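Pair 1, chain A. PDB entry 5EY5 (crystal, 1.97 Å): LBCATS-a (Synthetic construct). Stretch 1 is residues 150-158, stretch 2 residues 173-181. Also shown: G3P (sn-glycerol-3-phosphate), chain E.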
# COMPACT_ATOMS: atom_id res chain seq x y z
N LEU A 150 12.20 50.70 -11.62
CA LEU A 150 11.58 49.44 -11.23
C LEU A 150 10.19 49.42 -11.87
O LEU A 150 9.30 50.17 -11.45
CB LEU A 150 11.52 49.33 -9.71
CG LEU A 150 11.40 47.95 -9.09
CD1 LEU A 150 11.31 48.08 -7.57
CD2 LEU A 150 10.19 47.23 -9.65
N ILE A 151 10.02 48.60 -12.89
CA ILE A 151 8.77 48.53 -13.63
C ILE A 151 7.89 47.44 -13.04
O ILE A 151 8.28 46.26 -13.01
CB ILE A 151 9.04 48.25 -15.12
CG1 ILE A 151 9.89 49.38 -15.71
CG2 ILE A 151 7.72 48.03 -15.86
CD1 ILE A 151 11.13 48.91 -16.42
N PHE A 152 6.70 47.81 -12.57
CA PHE A 152 5.76 46.86 -11.98
C PHE A 152 4.64 46.52 -12.96
O PHE A 152 4.22 47.36 -13.76
CB PHE A 152 5.17 47.40 -10.67
CG PHE A 152 6.14 47.39 -9.51
CD1 PHE A 152 6.78 48.55 -9.12
CD2 PHE A 152 6.39 46.23 -8.80
CE1 PHE A 152 7.65 48.55 -8.04
CE2 PHE A 152 7.27 46.21 -7.72
CZ PHE A 152 7.90 47.37 -7.34
N LEU A 153 4.16 45.27 -12.88
CA LEU A 153 3.07 44.78 -13.73
C LEU A 153 1.71 45.04 -13.10
O LEU A 153 1.54 44.96 -11.88
CB LEU A 153 3.20 43.28 -13.99
CG LEU A 153 4.24 42.81 -15.00
CD1 LEU A 153 5.54 43.54 -14.77
CD2 LEU A 153 4.44 41.28 -14.89
N VAL A 154 0.73 45.34 -13.95
CA VAL A 154 -0.66 45.48 -13.56
C VAL A 154 -1.47 44.52 -14.41
O VAL A 154 -1.33 44.51 -15.64
CB VAL A 154 -1.16 46.92 -13.72
CG1 VAL A 154 -2.64 47.02 -13.32
CG2 VAL A 154 -0.32 47.86 -12.88
N ALA A 155 -2.27 43.73 -13.77
CA ALA A 155 -3.01 42.69 -14.46
C ALA A 155 -4.48 43.07 -14.56
O ALA A 155 -4.99 43.88 -13.79
CB ALA A 155 -2.87 41.36 -13.71
N PRO A 156 -5.19 42.49 -15.53
CA PRO A 156 -6.61 42.83 -15.69
C PRO A 156 -7.44 42.59 -14.44
O PRO A 156 -8.50 43.20 -14.30
CB PRO A 156 -7.06 41.93 -16.85
CG PRO A 156 -5.78 41.58 -17.59
CD PRO A 156 -4.74 41.48 -16.51
N THR A 157 -6.99 41.73 -13.53
CA THR A 157 -7.71 41.46 -12.29
C THR A 157 -7.20 42.28 -11.12
O THR A 157 -7.69 42.10 -10.00
CB THR A 157 -7.64 39.96 -11.95
OG1 THR A 157 -6.28 39.52 -12.02
CG2 THR A 157 -8.48 39.16 -12.93
N SER A 158 -6.23 43.15 -11.35
CA SER A 158 -5.78 44.06 -10.29
C SER A 158 -6.87 45.08 -10.00
O SER A 158 -7.45 45.67 -10.91
CB SER A 158 -4.49 44.77 -10.70
OG SER A 158 -3.54 43.84 -11.19
N PHE A 173 8.17 52.74 -16.62
CA PHE A 173 6.83 52.64 -17.17
C PHE A 173 6.04 51.66 -16.33
O PHE A 173 6.57 51.01 -15.42
CB PHE A 173 6.85 52.27 -18.66
CG PHE A 173 7.60 50.99 -18.99
CD1 PHE A 173 6.91 49.80 -19.18
CD2 PHE A 173 8.98 50.99 -19.16
CE1 PHE A 173 7.59 48.63 -19.50
CE2 PHE A 173 9.65 49.83 -19.49
CZ PHE A 173 8.95 48.64 -19.67
N VAL A 174 4.75 51.60 -16.60
CA VAL A 174 3.89 50.57 -16.04
C VAL A 174 3.69 49.50 -17.11
O VAL A 174 3.33 49.80 -18.26
CB VAL A 174 2.54 51.14 -15.57
CG1 VAL A 174 1.65 50.00 -15.08
CG2 VAL A 174 2.76 52.15 -14.47
N TYR A 175 3.91 48.27 -16.72
CA TYR A 175 3.74 47.12 -17.60
C TYR A 175 2.32 46.61 -17.42
O TYR A 175 1.97 46.08 -16.36
CB TYR A 175 4.79 46.08 -17.27
CG TYR A 175 4.96 44.95 -18.26
CD1 TYR A 175 6.20 44.34 -18.44
CD2 TYR A 175 3.89 44.46 -18.98
CE1 TYR A 175 6.36 43.30 -19.32
CE2 TYR A 175 4.03 43.43 -19.87
CZ TYR A 175 5.26 42.85 -20.04
OH TYR A 175 5.38 41.81 -20.93
N CYS A 176 1.48 46.77 -18.44
CA CYS A 176 0.08 46.33 -18.41
C CYS A 176 0.01 44.93 -19.01
O CYS A 176 0.32 44.74 -20.19
CB CYS A 176 -0.80 47.34 -19.15
SG CYS A 176 -2.55 46.94 -19.38
N VAL A 177 -0.35 43.95 -18.19
CA VAL A 177 -0.44 42.57 -18.63
C VAL A 177 -1.77 42.37 -19.34
O VAL A 177 -2.84 42.53 -18.74
CB VAL A 177 -0.30 41.60 -17.45
CG1 VAL A 177 -0.29 40.16 -17.94
CG2 VAL A 177 0.93 41.93 -16.67
N SER A 178 -1.72 42.05 -20.63
CA SER A 178 -2.94 42.01 -21.42
C SER A 178 -3.86 40.87 -21.00
O SER A 178 -5.07 40.95 -21.26
CB SER A 178 -2.61 41.88 -22.90
OG SER A 178 -2.13 40.58 -23.18
N VAL A 179 -3.34 39.83 -20.35
CA VAL A 179 -4.12 38.64 -20.05
C VAL A 179 -3.77 38.15 -18.65
O VAL A 179 -2.61 38.16 -18.25
CB VAL A 179 -3.85 37.52 -21.07
CG1 VAL A 179 -2.35 37.24 -21.15
CG2 VAL A 179 -4.61 36.26 -20.69
N THR A 180 -4.78 37.69 -17.94
CA THR A 180 -4.53 37.05 -16.68
C THR A 180 -4.04 35.64 -17.00
O THR A 180 -4.81 34.74 -17.27
CB THR A 180 -5.78 37.04 -15.78
OG1 THR A 180 -5.93 38.32 -15.17
CG2 THR A 180 -5.67 35.98 -14.69
N GLY A 181 -2.74 35.51 -17.00
CA GLY A 181 -2.14 34.23 -17.29
C GLY A 181 -0.63 34.34 -17.38
O GLY A 181 -0.01 35.11 -16.65
O1 G3P E . 8.01 41.25 -21.50
C1 G3P E . 7.71 39.90 -21.32
C2 G3P E . 7.41 39.23 -22.66
O2 G3P E . 7.51 37.85 -22.45
C3 G3P E . 6.03 39.63 -23.21
O1P G3P E . 5.11 38.57 -23.19
O4P G3P E . 6.13 36.64 -24.53
O2P G3P E . 3.63 36.85 -24.51
O3P G3P E . 4.94 38.48 -25.76
P G3P E . 4.95 37.61 -24.52
O HOH W 1 -4.12 44.78 -17.19

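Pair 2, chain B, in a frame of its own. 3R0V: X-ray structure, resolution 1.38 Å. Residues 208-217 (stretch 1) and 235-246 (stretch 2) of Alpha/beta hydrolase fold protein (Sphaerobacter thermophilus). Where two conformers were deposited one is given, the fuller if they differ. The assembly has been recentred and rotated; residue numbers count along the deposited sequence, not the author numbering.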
# COMPACT_ATOMS: atom_id res chain seq x y z
N PRO B 208 7.09 -7.87 15.31
CA PRO B 208 6.64 -6.57 15.80
C PRO B 208 5.93 -5.82 14.68
O PRO B 208 6.45 -5.69 13.58
CB PRO B 208 7.95 -5.85 16.17
CG PRO B 208 8.96 -6.97 16.41
CD PRO B 208 8.55 -8.05 15.43
N THR B 209 4.74 -5.31 14.99
CA THR B 209 3.91 -4.66 13.98
C THR B 209 3.36 -3.34 14.52
O THR B 209 3.04 -3.21 15.70
CB THR B 209 2.75 -5.58 13.53
OG1 THR B 209 3.31 -6.75 12.93
CG2 THR B 209 1.86 -4.90 12.50
N LEU B 210 3.26 -2.37 13.62
CA LEU B 210 2.72 -1.05 13.93
C LEU B 210 1.61 -0.73 12.93
O LEU B 210 1.84 -0.79 11.73
CB LEU B 210 3.83 -0.01 13.84
CG LEU B 210 3.41 1.45 13.84
CD1 LEU B 210 2.74 1.76 15.14
CD2 LEU B 210 4.62 2.34 13.64
N VAL B 211 0.43 -0.41 13.44
CA VAL B 211 -0.71 -0.08 12.59
C VAL B 211 -1.03 1.38 12.82
O VAL B 211 -1.25 1.79 13.96
CB VAL B 211 -1.94 -0.92 12.95
CG1 VAL B 211 -3.07 -0.60 11.99
CG2 VAL B 211 -1.62 -2.41 12.92
N MSE B 212 -1.04 2.17 11.75
CA MSE B 212 -1.24 3.61 11.88
C MSE B 212 -2.45 4.07 11.11
O MSE B 212 -2.76 3.55 10.05
CB MSE B 212 -0.03 4.37 11.33
CG MSE B 212 1.17 4.44 12.27
SE MSE B 212 2.76 4.99 11.29
CE MSE B 212 2.87 3.40 10.31
N ASP B 213 -3.12 5.08 11.66
CA ASP B 213 -4.08 5.85 10.89
C ASP B 213 -3.80 7.33 11.11
O ASP B 213 -2.88 7.68 11.86
CB ASP B 213 -5.54 5.45 11.18
CG ASP B 213 -5.94 5.63 12.64
OD1 ASP B 213 -5.16 6.20 13.43
OD2 ASP B 213 -7.06 5.20 12.99
N GLY B 214 -4.55 8.17 10.42
CA GLY B 214 -4.30 9.60 10.43
C GLY B 214 -5.44 10.36 11.06
O GLY B 214 -6.52 9.82 11.31
N GLY B 215 -5.20 11.64 11.33
CA GLY B 215 -6.18 12.47 11.99
C GLY B 215 -7.45 12.73 11.20
O GLY B 215 -8.44 13.18 11.78
N ALA B 216 -7.43 12.50 9.89
CA ALA B 216 -8.60 12.68 9.04
C ALA B 216 -9.21 11.36 8.58
O ALA B 216 -10.09 11.34 7.72
CB ALA B 216 -8.26 13.54 7.81
N SER B 217 -8.75 10.24 9.14
CA SER B 217 -9.27 8.95 8.72
C SER B 217 -10.77 8.85 8.92
O SER B 217 -11.31 9.31 9.93
CB SER B 217 -8.59 7.81 9.48
OG SER B 217 -7.20 7.77 9.20
N ALA B 235 1.22 -6.17 18.11
CA ALA B 235 0.94 -4.96 17.34
C ALA B 235 0.50 -3.80 18.20
O ALA B 235 -0.23 -3.97 19.17
CB ALA B 235 -0.12 -5.24 16.29
N ARG B 236 0.94 -2.61 17.81
CA ARG B 236 0.44 -1.40 18.43
C ARG B 236 -0.30 -0.55 17.42
O ARG B 236 -0.11 -0.70 16.20
CB ARG B 236 1.58 -0.58 19.02
CG ARG B 236 2.22 -1.22 20.24
CD ARG B 236 3.26 -0.28 20.82
NE ARG B 236 4.01 -0.87 21.92
CZ ARG B 236 4.98 -0.24 22.57
NH1 ARG B 236 5.30 1.00 22.23
NH2 ARG B 236 5.62 -0.85 23.56
N TYR B 237 -1.13 0.35 17.92
CA TYR B 237 -2.00 1.18 17.11
C TYR B 237 -1.71 2.64 17.40
O TYR B 237 -1.89 3.10 18.53
CB TYR B 237 -3.46 0.82 17.44
CG TYR B 237 -4.53 1.73 16.88
CD1 TYR B 237 -4.36 2.41 15.67
CD2 TYR B 237 -5.73 1.90 17.57
CE1 TYR B 237 -5.37 3.24 15.18
CE2 TYR B 237 -6.72 2.72 17.09
CZ TYR B 237 -6.54 3.39 15.89
OH TYR B 237 -7.55 4.21 15.42
N VAL B 238 -1.27 3.38 16.39
CA VAL B 238 -0.94 4.79 16.55
C VAL B 238 -1.79 5.64 15.62
O VAL B 238 -1.95 5.32 14.43
CB VAL B 238 0.56 5.06 16.23
CG1 VAL B 238 0.87 6.56 16.28
CG2 VAL B 238 1.46 4.30 17.18
N THR B 239 -2.35 6.73 16.15
CA THR B 239 -3.00 7.73 15.32
C THR B 239 -2.04 8.90 15.14
O THR B 239 -1.59 9.50 16.12
CB THR B 239 -4.32 8.24 15.94
OG1 THR B 239 -5.21 7.13 16.12
CG2 THR B 239 -4.97 9.29 15.04
N LEU B 240 -1.72 9.21 13.89
CA LEU B 240 -0.75 10.26 13.61
C LEU B 240 -1.30 11.65 13.89
O LEU B 240 -2.52 11.82 14.01
CB LEU B 240 -0.28 10.17 12.16
CG LEU B 240 0.36 8.84 11.77
CD1 LEU B 240 0.76 8.93 10.30
CD2 LEU B 240 1.56 8.51 12.64
N GLU B 241 -0.40 12.62 13.97
CA GLU B 241 -0.74 14.00 14.32
C GLU B 241 -0.75 14.92 13.10
O GLU B 241 -0.44 16.10 13.22
CB GLU B 241 0.28 14.56 15.33
CG GLU B 241 0.34 13.85 16.67
CD GLU B 241 1.49 14.37 17.53
OE1 GLU B 241 1.56 15.60 17.74
OE2 GLU B 241 2.32 13.56 17.98
N ASN B 242 -1.10 14.40 11.92
CA ASN B 242 -1.24 15.28 10.78
C ASN B 242 -2.31 16.33 11.05
O ASN B 242 -3.35 16.03 11.64
CB ASN B 242 -1.56 14.50 9.50
CG ASN B 242 -2.71 13.53 9.68
OD1 ASN B 242 -2.66 12.65 10.54
ND2 ASN B 242 -3.75 13.68 8.86
N GLN B 243 -2.04 17.56 10.64
CA GLN B 243 -2.95 18.67 10.96
C GLN B 243 -3.83 19.10 9.79
O GLN B 243 -4.61 20.04 9.92
CB GLN B 243 -2.16 19.86 11.51
CG GLN B 243 -1.41 19.53 12.80
CD GLN B 243 -2.34 19.17 13.93
OE1 GLN B 243 -3.27 19.91 14.25
NE2 GLN B 243 -2.11 18.01 14.54
N THR B 244 -3.69 18.43 8.65
CA THR B 244 -4.63 18.57 7.54
C THR B 244 -4.89 17.17 6.98
O THR B 244 -4.40 16.17 7.53
CB THR B 244 -4.13 19.50 6.41
OG1 THR B 244 -2.97 18.92 5.78
CG2 THR B 244 -3.80 20.89 6.95
N HIS B 245 -5.66 17.10 5.90
CA HIS B 245 -5.98 15.82 5.29
C HIS B 245 -4.72 15.08 4.85
O HIS B 245 -4.60 13.87 5.07
CB HIS B 245 -6.91 16.05 4.09
CG HIS B 245 -7.83 14.92 3.81
ND1 HIS B 245 -7.65 14.05 2.76
CD2 HIS B 245 -8.96 14.51 4.45
CE1 HIS B 245 -8.62 13.15 2.76
NE2 HIS B 245 -9.43 13.41 3.77
N THR B 246 -3.79 15.80 4.24
CA THR B 246 -2.56 15.19 3.73
C THR B 246 -1.61 14.82 4.85
O THR B 246 -1.24 15.67 5.66
CB THR B 246 -1.79 16.13 2.76
OG1 THR B 246 -1.17 17.19 3.49
CG2 THR B 246 -2.71 16.70 1.69
O HOH W 2 -7.73 7.26 14.98
O HOH W 3 -5.56 11.63 7.82

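Superposing N, CA and C of 14 central residues brings pair 2 onto pair 1 with an RMSD of 0.9 Å. In both, two neighbouring segments run in parallel register and the first then enters a type I turn, from Ala A155 to Ser A158 and from Gly B214 to Ser B217.

The hydrogen bonds follow the same ladder. In pair 1, Tyr A175 N donates to Phe A152 O (3.1 Å), Val A154 N to Tyr A175 O (2.8 Å) and Val A177 N to Val A154 O (2.8 Å). At the matching positions of pair 2, Val B238 N donates to Val B211 O (2.9 Å), Asp B213 N to Val B238 O (3.0 Å) and Leu B240 N to Asp B213 O (2.8 Å). A CA-H...O contact repeats as well: Leu A153 CA lies 3.1 Å from Tyr A175 O, and Met B212 CA 3.2 Å from Val B238 O.

The turns close alike. Ser A158 N donates to Ala A155 O (2.8 Å) and Ser B217 N to Gly B214 O (3.1 Å), while each serine hydroxyl accepts from the first turn residue: Ala A155 N to Ser A158 OG is 2.9 Å, and Gly B214 N to Ser B217 OG is also 2.9 Å.

Side chains differ sharply in chemistry where Val A154 matches Asp B213, although their side-chain centres fall only 0.5 Å apart. The valine packs apolar against its neighbour, Val A154 CG2 to Val A174 CG1 at 3.6 Å. In pair 2 the position of Val A174 holds Tyr B237, whose OH donates to Asp B213 OD2 (2.7 Å), so the same diagonal is spanned by a polar link; a water donates to both Asp B213 OD2 (2.9 Å) and Thr B239 OG1 (2.8 Å).

On the face bearing Leu A153 and Met B212, both pairs make apolar side-chain contacts, although Arg B236 also lies on that face in pair 2. Leu A153 CD1 reaches Tyr A175 CB at 3.6 Å, and Leu A153 CB reaches Val A177 CG2 at 3.8 Å; selenomethionine Met B212 sets its SE 4.0 Å from Leu B240 CD2. The tyrosine also serves the ligand, its Tyr A175 OH donating to G3P O1 (2.7 Å).

At the turn, Pro A156 fills space with its ring, CD lying 3.1 Å from Val A177 O. Its match, Gly B215, leaves its amide free to donate to Asn B242 OD1 (2.8 Å), a bond proline cannot make; an ideal CB there would sit 3.2 Å from Asn B242 O, a tight fit.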